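Local coordinates for small COPII coat GTPase SAR1 (Encephalitozoon cuniculi, PDB 6VS4), which is a small COPII coat GTPase of the ADP-ribosylation factor family, with a P-loop NTPase fold that holds guanosine-5'-diphosphate, at residues N30-L35 / N57-D62; V114-V119 / S166-E171; K187-T192 / F209-A214. All coordinates share one frame; numbering follows the deposited sequence.

Contact 1. Residues N30-L35 / N57-D62; sequences NFVKSL and NKLKSD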
loop_
_atom_site.group_PDB
_atom_site.type_symbol
_atom_site.label_atom_id
_atom_site.label_comp_id
_atom_site.label_asym_id
_atom_site.label_seq_id
_atom_site.Cartn_x
_atom_site.Cartn_y
_atom_site.Cartn_z
ATOM N N ASN A 30 -12.942 -0.464 -13.850
ATOM C CA ASN A 30 -14.080 0.386 -13.518
ATOM C C ASN A 30 -14.262 1.499 -14.537
ATOM O O ASN A 30 -15.386 1.782 -14.965
ATOM C CB ASN A 30 -13.868 1.018 -12.146
ATOM C CG ASN A 30 -14.230 0.100 -11.013
ATOM O OD1 ASN A 30 -14.371 -1.106 -11.199
ATOM N ND2 ASN A 30 -14.388 0.670 -9.821
ATOM N N PHE A 31 -13.164 2.137 -14.942
ATOM C CA PHE A 31 -13.259 3.244 -15.881
ATOM C C PHE A 31 -13.859 2.790 -17.204
ATOM O O PHE A 31 -14.736 3.459 -17.762
ATOM C CB PHE A 31 -11.874 3.852 -16.095
ATOM C CG PHE A 31 -11.755 4.668 -17.348
ATOM C CD1 PHE A 31 -12.068 6.017 -17.339
ATOM C CD2 PHE A 31 -11.327 4.089 -18.533
ATOM C CE1 PHE A 31 -11.956 6.775 -18.491
ATOM C CE2 PHE A 31 -11.220 4.839 -19.687
ATOM C CZ PHE A 31 -11.531 6.185 -19.665
ATOM N N VAL A 32 -13.417 1.638 -17.704
ATOM C CA VAL A 32 -13.898 1.155 -18.991
ATOM C C VAL A 32 -15.348 0.710 -18.884
ATOM O O VAL A 32 -16.177 1.035 -19.741
ATOM C CB VAL A 32 -12.983 0.028 -19.495
ATOM C CG1 VAL A 32 -13.685 -0.811 -20.549
ATOM C CG2 VAL A 32 -11.685 0.622 -20.023
ATOM N N LYS A 33 -15.681 -0.018 -17.817
ATOM C CA LYS A 33 -17.052 -0.464 -17.610
ATOM C C LYS A 33 -18.020 0.714 -17.532
ATOM O O LYS A 33 -19.183 0.589 -17.933
ATOM C CB LYS A 33 -17.116 -1.322 -16.343
ATOM C CG LYS A 33 -18.479 -1.895 -16.004
ATOM C CD LYS A 33 -18.399 -3.395 -15.739
ATOM C CE LYS A 33 -17.341 -3.733 -14.704
ATOM N NZ LYS A 33 -17.139 -5.205 -14.582
ATOM N N SER A 34 -17.563 1.862 -17.028
ATOM C CA SER A 34 -18.411 3.042 -16.891
ATOM C C SER A 34 -18.515 3.862 -18.170
ATOM O O SER A 34 -19.311 4.806 -18.216
ATOM C CB SER A 34 -17.887 3.939 -15.772
ATOM O OG SER A 34 -16.812 4.720 -16.253
ATOM N N LEU A 35 -17.732 3.533 -19.199
ATOM C CA LEU A 35 -17.745 4.314 -20.433
ATOM C C LEU A 35 -19.052 4.151 -21.190
ATOM O O LEU A 35 -19.515 5.095 -21.838
ATOM C CB LEU A 35 -16.575 3.899 -21.328
ATOM C CG LEU A 35 -15.268 4.680 -21.184
ATOM C CD1 LEU A 35 -14.319 4.320 -22.307
ATOM C CD2 LEU A 35 -15.539 6.179 -21.169
ATOM N N ASN A 57 -9.550 -9.979 -21.666
ATOM C CA ASN A 57 -9.233 -10.427 -20.317
ATOM C C ASN A 57 -8.772 -9.269 -19.444
ATOM O O ASN A 57 -8.983 -9.286 -18.227
ATOM C CB ASN A 57 -8.172 -11.527 -20.357
ATOM C CG ASN A 57 -8.717 -12.835 -20.885
ATOM O OD1 ASN A 57 -9.931 -13.019 -20.973
ATOM N ND2 ASN A 57 -7.822 -13.757 -21.233
ATOM N N LYS A 58 -8.152 -8.255 -20.046
ATOM C CA LYS A 58 -7.721 -7.093 -19.284
ATOM C C LYS A 58 -8.908 -6.252 -18.825
ATOM O O LYS A 58 -8.864 -5.666 -17.740
ATOM C CB LYS A 58 -6.763 -6.258 -20.137
ATOM C CG LYS A 58 -5.914 -5.269 -19.370
ATOM C CD LYS A 58 -4.891 -4.589 -20.271
ATOM C CE LYS A 58 -3.679 -4.138 -19.455
ATOM N NZ LYS A 58 -2.869 -5.327 -19.004
ATOM N N LEU A 59 -9.986 -6.219 -19.610
ATOM C CA LEU A 59 -11.133 -5.374 -19.304
ATOM C C LEU A 59 -12.084 -6.016 -18.306
ATOM O O LEU A 59 -12.770 -5.303 -17.572
ATOM C CB LEU A 59 -11.897 -5.046 -20.585
ATOM C CG LEU A 59 -11.110 -4.348 -21.690
ATOM C CD1 LEU A 59 -11.903 -4.350 -22.984
ATOM C CD2 LEU A 59 -10.761 -2.937 -21.278
ATOM N N LYS A 60 -12.140 -7.340 -18.260
ATOM C CA LYS A 60 -13.173 -8.023 -17.501
ATOM C C LYS A 60 -12.820 -8.094 -16.019
ATOM O O LYS A 60 -11.650 -8.059 -15.629
ATOM C CB LYS A 60 -13.391 -9.429 -18.067
ATOM C CG LYS A 60 -12.354 -10.447 -17.639
ATOM C CD LYS A 60 -12.554 -11.775 -18.346
ATOM C CE LYS A 60 -11.878 -12.900 -17.581
ATOM N NZ LYS A 60 -12.823 -13.531 -16.601
ATOM N N SER A 61 -13.857 -8.174 -15.190
ATOM C CA SER A 61 -13.712 -8.468 -13.767
ATOM C C SER A 61 -13.925 -9.966 -13.591
ATOM O O SER A 61 -15.024 -10.474 -13.836
ATOM C CB SER A 61 -14.709 -7.672 -12.923
ATOM O OG SER A 61 -14.327 -6.314 -12.786
ATOM N N ASP A 62 -12.878 -10.669 -13.157
ATOM C CA ASP A 62 -12.944 -12.124 -13.053
ATOM C C ASP A 62 -14.062 -12.589 -12.127
ATOM O O ASP A 62 -14.463 -13.756 -12.195
ATOM C CB ASP A 62 -11.594 -12.671 -12.585
ATOM C CG ASP A 62 -10.436 -12.129 -13.406
ATOM O OD1 ASP A 62 -9.898 -11.061 -13.039
ATOM O OD2 ASP A 62 -10.074 -12.756 -14.425
#
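V32, near the end of helix 9-33, sets its isopropyl group against L59, the last residue of helix 52-59, and this pair is the tightly packed half of the contact. A single methyl does the work on the L59 side: CD2 of L59 lies in the fork of V32, 3.7 Å from CG1 and 3.9 Å from CG2, while the two side chains cross at about a right angle. V32 points at the partner from CB onward, and with CG1 anti to the backbone N (chi1 160°) both methyls face L59. F28, I80 and F209 also pack on L59, and both V32 and L59 are buried.

The other half is looser, polar and partly exposed at K33. This lysine does not set out toward the partner segment, but its chain bends at chi2 (130°) and again at chi3 (53°), bringing the ammonium group beside S61, in the loop that begins at K60. There K33 NZ stops 3.5 Å from S61 OG, a proximity rather than a bond. S61 OG has a weak hydrogen bond to Q29 OE1, and S61 N is held by D65 OD2; the same carboxylate oxygen forms a long, weak ion pair with K33 NZ.

The chemistry implies that this join between helix ends depends mainly on apolar burial, with the lysine probably adding a weak electrostatic attraction toward D65.

Contact 2. Residues V114-V119 / S166-E171; sequences VDVHDV and SWLSQE
V119 and W167 meet at about a right angle, the valine addressing the rim of the indole and not its face. V119 CG1 lies in the ring plane and reaches the outer corner of the six-membered ring, 3.6 Å from W167 CH2 and 4.1 Å from W167 CZ3. The tryptophan is brought there with CG anti to the backbone N (chi1 179°), which extends the ring from helix 162-172 toward the loop after strand 109-115. One face of the indole is covered from within the helix, where E171 CG stands 3.5 Å above the plane, offset toward the rim.

Deeper in, V116 and L168 cross at an oblique angle and touch through one methyl each, V116 CG1 and L168 CD1, 4.0 Å apart. Both of these residues are buried.

Between the two valines the chain turns. D115 OD1 accepts from H117 N at 2.8 Å, on the anti side and 34° out of the carboxylate plane, forming an Asx turn, and D118 is the centre of an inverse gamma turn. The other oxygen, D115 OD2, pairs with K147 in a salt bridge.

Helix 162-172 thus lies against the loop at the C-terminal end of strand 109-115. Strand 141-146 touches both sides of the contact through M145, which meets V116 and L168, and helix 122-135 reaches L168 and E171 through F122.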
loop_
_atom_site.group_PDB
_atom_site.type_symbol
_atom_site.label_atom_id
_atom_site.label_comp_id
_atom_site.label_asym_id
_atom_site.label_seq_id
_atom_site.Cartn_x
_atom_site.Cartn_y
_atom_site.Cartn_z
ATOM N N VAL A 114 -3.659 -4.996 -34.302
ATOM C CA VAL A 114 -2.586 -5.435 -35.188
ATOM C C VAL A 114 -1.333 -5.711 -34.364
ATOM O O VAL A 114 -0.959 -4.910 -33.500
ATOM C CB VAL A 114 -2.287 -4.383 -36.278
ATOM C CG1 VAL A 114 -1.096 -4.816 -37.151
ATOM C CG2 VAL A 114 -3.512 -4.117 -37.123
ATOM N N ASP A 115 -0.670 -6.832 -34.654
ATOM C CA ASP A 115 0.648 -7.131 -34.097
ATOM C C ASP A 115 1.699 -6.472 -34.992
ATOM O O ASP A 115 1.978 -6.953 -36.093
ATOM C CB ASP A 115 0.853 -8.643 -34.008
ATOM C CG ASP A 115 2.204 -9.038 -33.399
ATOM O OD1 ASP A 115 3.094 -8.173 -33.243
ATOM O OD2 ASP A 115 2.382 -10.239 -33.088
ATOM N N VAL A 116 2.302 -5.382 -34.508
ATOM C CA VAL A 116 3.262 -4.638 -35.314
ATOM C C VAL A 116 4.558 -5.410 -35.504
ATOM O O VAL A 116 5.346 -5.082 -36.398
ATOM C CB VAL A 116 3.550 -3.260 -34.690
ATOM C CG1 VAL A 116 2.259 -2.503 -34.454
ATOM C CG2 VAL A 116 4.328 -3.412 -33.380
ATOM N N HIS A 117 4.796 -6.445 -34.700
ATOM C CA HIS A 117 6.034 -7.203 -34.821
ATOM C C HIS A 117 5.948 -8.251 -35.928
ATOM O O HIS A 117 6.942 -8.519 -36.614
ATOM C CB HIS A 117 6.372 -7.854 -33.482
ATOM C CG HIS A 117 7.765 -8.391 -33.413
ATOM N ND1 HIS A 117 8.862 -7.654 -33.800
ATOM C CD2 HIS A 117 8.241 -9.591 -33.009
ATOM C CE1 HIS A 117 9.955 -8.376 -33.632
ATOM N NE2 HIS A 117 9.605 -9.555 -33.154
ATOM N N ASP A 118 4.774 -8.865 -36.105
ATOM C CA ASP A 118 4.575 -9.921 -37.102
ATOM C C ASP A 118 4.452 -9.307 -38.501
ATOM O O ASP A 118 3.384 -9.270 -39.118
ATOM C CB ASP A 118 3.348 -10.751 -36.746
ATOM C CG ASP A 118 3.443 -12.182 -37.241
ATOM O OD1 ASP A 118 3.007 -13.095 -36.508
ATOM O OD2 ASP A 118 3.999 -12.402 -38.339
ATOM N N VAL A 119 5.591 -8.831 -39.013
ATOM C CA VAL A 119 5.572 -8.110 -40.285
ATOM C C VAL A 119 5.232 -9.027 -41.454
ATOM O O VAL A 119 4.590 -8.592 -42.417
ATOM C CB VAL A 119 6.914 -7.391 -40.517
ATOM C CG1 VAL A 119 7.162 -6.372 -39.404
ATOM C CG2 VAL A 119 8.046 -8.391 -40.600
ATOM N N SER A 166 4.275 5.728 -40.723
ATOM C CA SER A 166 3.932 5.726 -42.141
ATOM C C SER A 166 4.082 4.337 -42.747
ATOM O O SER A 166 3.222 3.894 -43.513
ATOM C CB SER A 166 4.806 6.725 -42.899
ATOM O OG SER A 166 4.337 8.050 -42.732
ATOM N N TRP A 167 5.154 3.623 -42.392
ATOM C CA TRP A 167 5.383 2.291 -42.947
ATOM C C TRP A 167 4.308 1.305 -42.501
ATOM O O TRP A 167 3.872 0.458 -43.290
ATOM C CB TRP A 167 6.771 1.795 -42.548
ATOM C CG TRP A 167 7.111 0.424 -43.039
ATOM C CD1 TRP A 167 7.439 0.058 -44.321
ATOM C CD2 TRP A 167 7.148 -0.776 -42.259
ATOM N NE1 TRP A 167 7.691 -1.291 -44.379
ATOM C CE2 TRP A 167 7.522 -1.827 -43.127
ATOM C CE3 TRP A 167 6.916 -1.062 -40.905
ATOM C CZ2 TRP A 167 7.658 -3.143 -42.686
ATOM C CZ3 TRP A 167 7.049 -2.370 -40.468
ATOM C CH2 TRP A 167 7.412 -3.396 -41.358
ATOM N N LEU A 168 3.874 1.391 -41.239
ATOM C CA LEU A 168 2.801 0.520 -40.766
ATOM C C LEU A 168 1.518 0.771 -41.543
ATOM O O LEU A 168 0.844 -0.172 -41.973
ATOM C CB LEU A 168 2.564 0.729 -39.270
ATOM C CG LEU A 168 3.594 0.149 -38.310
ATOM C CD1 LEU A 168 3.191 0.477 -36.884
ATOM C CD2 LEU A 168 3.712 -1.350 -38.510
ATOM N N SER A 169 1.165 2.044 -41.728
ATOM C CA SER A 169 -0.034 2.367 -42.492
ATOM C C SER A 169 0.099 1.919 -43.943
ATOM O O SER A 169 -0.879 1.469 -44.551
ATOM C CB SER A 169 -0.320 3.865 -42.408
ATOM O OG SER A 169 -0.935 4.193 -41.171
ATOM N N GLN A 170 1.307 2.021 -44.511
ATOM C CA GLN A 170 1.509 1.626 -45.905
ATOM C C GLN A 170 1.327 0.124 -46.085
ATOM O O GLN A 170 0.728 -0.320 -47.068
ATOM C CB GLN A 170 2.899 2.054 -46.382
ATOM C CG GLN A 170 3.257 1.540 -47.764
ATOM C CD GLN A 170 4.653 1.941 -48.207
ATOM O OE1 GLN A 170 4.827 2.570 -49.250
ATOM N NE2 GLN A 170 5.655 1.544 -47.441
ATOM N N GLU A 171 1.804 -0.672 -45.125
ATOM C CA GLU A 171 1.792 -2.122 -45.280
ATOM C C GLU A 171 0.446 -2.745 -44.925
ATOM O O GLU A 171 0.115 -3.807 -45.458
ATOM C CB GLU A 171 2.889 -2.749 -44.413
ATOM C CG GLU A 171 4.308 -2.378 -44.821
ATOM C CD GLU A 171 4.743 -3.045 -46.116
ATOM O OE1 GLU A 171 5.034 -2.326 -47.099
ATOM O OE2 GLU A 171 4.780 -4.293 -46.150
#

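Contact 3. Residues K187-T192 / F209-A214; sequences KIFYVT and FKWLEA. With GDP (guanosine-5'-diphosphate), chain D.
K187 runs obliquely across one face of the W211 indole. Its CB sits over the six-membered ring, 3.6 Å from the centroid and 13° off the normal, a CH-pi contact. With CG anti to the backbone N (chi1 -166°) and the chain extended beyond it, CG links the two touching carbons, and K187 CD lies over the five-membered ring, 3.5 Å from W211 NE1 and close to CD1. The aliphatic chain therefore spans both rings; CE leads on to NZ, which forms a long, weak ion pair with E178.

In the P-loop NTPase fold seen here, strand 186-190 is an outermost strand of the central sheet, and helix 204-223 packs against it through W211. Two residues along the strand from K187, F189 points to the same helix, its CZ 4.1 Å from W211 CB.

Beyond the strand's end the chain reaches the nucleotide. T192 CG2 comes within 3.2 Å of O6 of guanosine-5'-diphosphate, on the guanine base. The hydroxyl of T192 instead hydrogen-bonds D149 OD1, an oxygen that is also hydrogen-bonded to the nucleotide, consistent with a part for T192 in positioning D149 as well as in lining the pocket.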
loop_
_atom_site.group_PDB
_atom_site.type_symbol
_atom_site.label_atom_id
_atom_site.label_comp_id
_atom_site.label_asym_id
_atom_site.label_seq_id
_atom_site.Cartn_x
_atom_site.Cartn_y
_atom_site.Cartn_z
ATOM N N LYS A 187 -9.246 5.779 -36.110
ATOM C CA LYS A 187 -8.137 6.389 -35.387
ATOM C C LYS A 187 -7.188 5.315 -34.873
ATOM O O LYS A 187 -7.623 4.326 -34.274
ATOM C CB LYS A 187 -8.625 7.263 -34.224
ATOM C CG LYS A 187 -7.517 8.156 -33.677
ATOM C CD LYS A 187 -8.024 9.233 -32.743
ATOM C CE LYS A 187 -6.852 10.036 -32.189
ATOM N NZ LYS A 187 -7.288 11.304 -31.542
ATOM N N ILE A 188 -5.891 5.540 -35.079
ATOM C CA ILE A 188 -4.847 4.565 -34.776
ATOM C C ILE A 188 -4.201 4.912 -33.444
ATOM O O ILE A 188 -3.833 6.069 -33.202
ATOM C CB ILE A 188 -3.799 4.522 -35.903
ATOM C CG1 ILE A 188 -4.456 4.130 -37.225
ATOM C CG2 ILE A 188 -2.680 3.545 -35.580
ATOM C CD1 ILE A 188 -3.541 4.325 -38.423
ATOM N N PHE A 189 -4.053 3.915 -32.580
ATOM C CA PHE A 189 -3.357 4.083 -31.313
ATOM C C PHE A 189 -2.238 3.056 -31.207
ATOM O O PHE A 189 -2.348 1.942 -31.727
ATOM C CB PHE A 189 -4.314 3.941 -30.119
ATOM C CG PHE A 189 -5.344 5.041 -30.017
ATOM C CD1 PHE A 189 -6.476 5.027 -30.815
ATOM C CD2 PHE A 189 -5.186 6.077 -29.102
ATOM C CE1 PHE A 189 -7.424 6.028 -30.714
ATOM C CE2 PHE A 189 -6.130 7.086 -28.996
ATOM C CZ PHE A 189 -7.254 7.060 -29.801
ATOM N N TYR A 190 -1.159 3.443 -30.534
ATOM C CA TYR A 190 0.027 2.606 -30.380
ATOM C C TYR A 190 0.147 2.207 -28.915
ATOM O O TYR A 190 0.257 3.073 -28.038
ATOM C CB TYR A 190 1.278 3.335 -30.878
ATOM C CG TYR A 190 1.106 3.825 -32.297
ATOM C CD1 TYR A 190 1.504 3.044 -33.371
ATOM C CD2 TYR A 190 0.501 5.046 -32.562
ATOM C CE1 TYR A 190 1.328 3.472 -34.671
ATOM C CE2 TYR A 190 0.314 5.480 -33.845
ATOM C CZ TYR A 190 0.731 4.692 -34.904
ATOM O OH TYR A 190 0.548 5.131 -36.191
ATOM N N VAL A 191 0.087 0.901 -28.652
ATOM C CA VAL A 191 -0.072 0.380 -27.302
ATOM C C VAL A 191 0.778 -0.872 -27.120
ATOM O O VAL A 191 1.209 -1.512 -28.083
ATOM C CB VAL A 191 -1.553 0.055 -26.986
ATOM C CG1 VAL A 191 -2.422 1.311 -27.040
ATOM C CG2 VAL A 191 -2.079 -0.992 -27.951
ATOM N N THR A 192 1.017 -1.210 -25.854
ATOM C CA THR A 192 1.488 -2.529 -25.424
ATOM C C THR A 192 0.443 -3.017 -24.429
ATOM O O THR A 192 0.411 -2.570 -23.278
ATOM C CB THR A 192 2.877 -2.501 -24.787
ATOM O OG1 THR A 192 3.867 -2.221 -25.779
ATOM C CG2 THR A 192 3.192 -3.843 -24.151
ATOM N N PHE A 209 -10.471 3.800 -26.003
ATOM C CA PHE A 209 -11.860 3.502 -25.666
ATOM C C PHE A 209 -12.677 4.773 -25.456
ATOM O O PHE A 209 -13.860 4.815 -25.810
ATOM C CB PHE A 209 -11.926 2.608 -24.433
ATOM C CG PHE A 209 -11.643 1.170 -24.727
ATOM C CD1 PHE A 209 -12.637 0.348 -25.230
ATOM C CD2 PHE A 209 -10.383 0.637 -24.506
ATOM C CE1 PHE A 209 -12.383 -0.985 -25.500
ATOM C CE2 PHE A 209 -10.122 -0.692 -24.773
ATOM C CZ PHE A 209 -11.125 -1.505 -25.273
ATOM N N LYS A 210 -12.074 5.818 -24.879
ATOM C CA LYS A 210 -12.811 7.071 -24.728
ATOM C C LYS A 210 -13.109 7.698 -26.086
ATOM O O LYS A 210 -14.198 8.240 -26.299
ATOM C CB LYS A 210 -12.049 8.045 -23.823
ATOM N N TRP A 211 -12.167 7.609 -27.029
ATOM C CA TRP A 211 -12.437 8.107 -28.376
ATOM C C TRP A 211 -13.541 7.297 -29.045
ATOM O O TRP A 211 -14.464 7.863 -29.640
ATOM C CB TRP A 211 -11.159 8.071 -29.220
ATOM C CG TRP A 211 -11.351 8.531 -30.639
ATOM C CD1 TRP A 211 -11.223 9.805 -31.111
ATOM C CD2 TRP A 211 -11.700 7.719 -31.770
ATOM N NE1 TRP A 211 -11.467 9.837 -32.463
ATOM C CE2 TRP A 211 -11.766 8.571 -32.892
ATOM C CE3 TRP A 211 -11.963 6.356 -31.943
ATOM C CZ2 TRP A 211 -12.086 8.107 -34.168
ATOM C CZ3 TRP A 211 -12.285 5.898 -33.211
ATOM C CH2 TRP A 211 -12.339 6.770 -34.306
ATOM N N LEU A 212 -13.488 5.970 -28.919
ATOM C CA LEU A 212 -14.515 5.132 -29.528
ATOM C C LEU A 212 -15.886 5.443 -28.947
ATOM O O LEU A 212 -16.868 5.576 -29.691
ATOM C CB LEU A 212 -14.169 3.657 -29.329
ATOM C CG LEU A 212 -15.122 2.608 -29.894
ATOM C CD1 LEU A 212 -15.067 2.585 -31.418
ATOM C CD2 LEU A 212 -14.776 1.239 -29.323
ATOM N N GLU A 213 -15.969 5.594 -27.621
ATOM C CA GLU A 213 -17.249 5.906 -26.990
ATOM C C GLU A 213 -17.786 7.252 -27.456
ATOM O O GLU A 213 -18.979 7.386 -27.753
ATOM C CB GLU A 213 -17.104 5.900 -25.468
ATOM C CG GLU A 213 -18.389 5.554 -24.728
ATOM C CD GLU A 213 -19.399 6.691 -24.720
ATOM O OE1 GLU A 213 -20.617 6.407 -24.668
ATOM O OE2 GLU A 213 -18.979 7.868 -24.778
ATOM N N ALA A 214 -16.916 8.261 -27.537
ATOM C CA ALA A 214 -17.365 9.570 -27.999
ATOM C C ALA A 214 -17.882 9.498 -29.430
ATOM O O ALA A 214 -18.860 10.169 -29.781
ATOM C CB ALA A 214 -16.226 10.581 -27.883
HETATM P PB GDP D . -5.570 -13.537 -30.077
HETATM O O1B GDP D . -5.380 -14.701 -31.066
HETATM O O2B GDP D . -6.715 -13.768 -29.135
HETATM O O3B GDP D . -5.674 -12.240 -30.883
HETATM O O3A GDP D . -4.218 -13.398 -29.254
HETATM P PA GDP D . -3.858 -13.428 -27.710
HETATM O O1A GDP D . -3.969 -14.876 -27.259
HETATM O O2A GDP D . -4.650 -12.441 -26.948
HETATM O "O5'" GDP D . -2.304 -13.067 -27.663
HETATM C "C5'" GDP D . -1.265 -13.886 -28.240
HETATM C "C4'" GDP D . 0.025 -13.654 -27.493
HETATM O "O4'" GDP D . 0.438 -12.279 -27.659
HETATM C "C3'" GDP D . -0.029 -13.921 -25.984
HETATM O "O3'" GDP D . 1.066 -14.721 -25.554
HETATM C "C2'" GDP D . 0.023 -12.517 -25.374
HETATM O "O2'" GDP D . 0.675 -12.529 -24.111
HETATM C "C1'" GDP D . 0.875 -11.789 -26.408
HETATM N N9 GDP D . 0.724 -10.326 -26.398
HETATM C C8 GDP D . -0.434 -9.594 -26.451
HETATM N N7 GDP D . -0.227 -8.298 -26.408
HETATM C C5 GDP D . 1.150 -8.172 -26.313
HETATM C C6 GDP D . 1.992 -7.014 -26.188
HETATM O O6 GDP D . 1.645 -5.836 -26.195
HETATM N N1 GDP D . 3.326 -7.349 -26.082
HETATM C C2 GDP D . 3.823 -8.624 -26.116
HETATM N N2 GDP D . 5.147 -8.760 -26.011
HETATM N N3 GDP D . 3.059 -9.706 -26.240
HETATM C C4 GDP D . 1.747 -9.413 -26.316
#

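From the N terminus, contact 1 comes first: it joins the ends of helices 9-33 and 52-59 and closes a loop of 21 residues holding strand 40-47, the probable P-loop and the start of helix 52-59. Contact 2 follows, spanning 46 residues that include helix 122-135 and strand 141-146. Contact 3 closes the shortest loop, 16 residues, between strand 186-190 and helix 204-223. The three lie in series, with none nested or crossed. Contact 3 touches both others: L35 and L59 pack on F209, while L168 and S169 meet Y190 and I188. Contacts 1 and 2 flank the chain's centre from opposite sides, so the set ties helices to the central sheet and to one another.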